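PDB 3F95: beta-glucosidase from Pseudoalteromonas sp., which probably hydrolyses beta-1,3- and beta-1,4-glucans as an exo-acting beta-glucosidase, the chain here being the extra C-terminal beta-sandwich domain of that enzyme. Local coordinates for residues Ala135-Cys140 / Ser178-Cys183. Residues are numbered along the deposited sequence; the frame is centred on the assembly and turned at random.
Sequences AIPLHC and SISLTC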
# COMPACT_ATOMS: atom_id res chain seq x y z
N ALA A 135 0.63 -10.02 5.61
CA ALA A 135 2.08 -10.04 5.72
C ALA A 135 2.69 -10.43 4.37
O ALA A 135 2.36 -11.46 3.79
CB ALA A 135 2.57 -10.98 6.87
N ILE A 136 3.52 -9.55 3.82
CA ILE A 136 4.04 -9.77 2.47
C ILE A 136 5.54 -10.05 2.48
O ILE A 136 6.35 -9.13 2.65
CB ILE A 136 3.72 -8.58 1.52
CG1 ILE A 136 2.20 -8.34 1.50
CG2 ILE A 136 4.25 -8.88 0.14
CD1 ILE A 136 1.77 -7.02 0.86
N PRO A 137 5.92 -11.33 2.30
CA PRO A 137 7.36 -11.62 2.32
C PRO A 137 8.04 -10.85 1.20
O PRO A 137 7.53 -10.80 0.08
CB PRO A 137 7.44 -13.13 2.09
CG PRO A 137 6.04 -13.58 1.68
CD PRO A 137 5.08 -12.51 2.08
N LEU A 138 9.15 -10.20 1.53
CA LEU A 138 9.83 -9.34 0.55
C LEU A 138 10.64 -10.14 -0.47
O LEU A 138 10.89 -9.68 -1.58
CB LEU A 138 10.70 -8.30 1.26
CG LEU A 138 9.92 -7.31 2.16
CD1 LEU A 138 10.85 -6.29 2.80
CD2 LEU A 138 8.78 -6.61 1.39
N HIS A 139 11.03 -11.34 -0.09
CA HIS A 139 11.85 -12.14 -0.99
C HIS A 139 11.31 -13.54 -1.26
O HIS A 139 10.98 -14.28 -0.34
CB HIS A 139 13.29 -12.14 -0.52
CG HIS A 139 13.94 -10.79 -0.64
ND1 HIS A 139 13.95 -9.87 0.39
CD2 HIS A 139 14.57 -10.19 -1.68
CE1 HIS A 139 14.58 -8.78 0.01
NE2 HIS A 139 14.97 -8.95 -1.24
N CYS A 140 11.19 -13.85 -2.54
CA CYS A 140 10.72 -15.15 -2.98
C CYS A 140 11.85 -16.18 -3.06
O CYS A 140 11.97 -17.04 -2.19
CB CYS A 140 10.00 -14.99 -4.31
SG CYS A 140 8.42 -14.11 -4.08
N SER A 178 -1.91 -12.42 11.18
CA SER A 178 -1.65 -12.06 9.78
C SER A 178 -1.84 -13.21 8.80
O SER A 178 -1.69 -14.39 9.14
CB SER A 178 -0.26 -11.46 9.64
OG SER A 178 0.75 -12.45 9.75
N ILE A 179 -2.18 -12.84 7.57
CA ILE A 179 -2.28 -13.75 6.43
C ILE A 179 -1.11 -13.42 5.51
O ILE A 179 -0.96 -12.28 5.07
CB ILE A 179 -3.62 -13.53 5.70
CG1 ILE A 179 -4.80 -13.64 6.69
CG2 ILE A 179 -3.77 -14.47 4.47
CD1 ILE A 179 -6.18 -13.27 6.07
N SER A 180 -0.25 -14.41 5.25
CA SER A 180 0.92 -14.20 4.41
C SER A 180 0.58 -14.32 2.92
O SER A 180 0.05 -15.35 2.46
CB SER A 180 2.06 -15.15 4.83
OG SER A 180 3.21 -14.97 4.01
N LEU A 181 0.86 -13.25 2.17
CA LEU A 181 0.77 -13.30 0.71
C LEU A 181 2.05 -13.91 0.17
O LEU A 181 2.94 -13.23 -0.34
CB LEU A 181 0.50 -11.91 0.10
CG LEU A 181 -0.75 -11.19 0.60
CD1 LEU A 181 -0.95 -9.93 -0.26
CD2 LEU A 181 -1.97 -12.13 0.52
N THR A 182 2.12 -15.23 0.28
CA THR A 182 3.30 -15.99 -0.10
C THR A 182 3.50 -15.94 -1.62
O THR A 182 2.60 -15.58 -2.36
CB THR A 182 3.16 -17.47 0.39
OG1 THR A 182 2.03 -18.06 -0.26
CG2 THR A 182 2.95 -17.51 1.90
N CYS A 183 4.70 -16.30 -2.05
CA CYS A 183 5.10 -16.25 -3.45
C CYS A 183 4.38 -17.27 -4.32
O CYS A 183 4.08 -18.38 -3.86
CB CYS A 183 6.61 -16.45 -3.53
SG CYS A 183 7.54 -15.18 -2.60
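The pyrrolidine ring of P137 turns its CD-CG edge to residues 178-183: the carbonyl oxygen of L181 lies beyond that edge on one side of the ring plane, 3.3 Å from CD, while the S180 hydroxyl approaches from the other side in one of two conformers, so that contact is tentative. An alanine here, lacking CG and CD, would probably leave L181 O without its ring contact and free the N-CA bond of this residue to turn. Parallel strand pairing is brief, a single bridge of A135 with S180: A135 N donates to I179 O (2.8 Å, 167°) from above the carbonyl plane, and A135 O accepts L181 N at 2.8 Å as well as a CA-H contact from S180. Past the bridge L181 centres an inverse gamma turn, closed by a weak bond from T182 N to S180 O. The side chains of I136 and L181 run alongside each other in the same direction; CG1 of I136, anti to its carbonyl carbon (chi1 -56°), meets CD1 of L181 at 3.9 Å. Farther on, the C140-C183 disulfide joins the two segments covalently, with a left-handed SG-SG torsion of -90°. R115 of strand 113-118 donates to both P137 O and L181 O, tying the segments to the facing sheet. Strand 179-180 thus lines one edge of strand 132-137, whose other neighbour is the antiparallel strand 87-94, while I136 packs inward on L104, V106 and I117 between the two sheets of the sandwich.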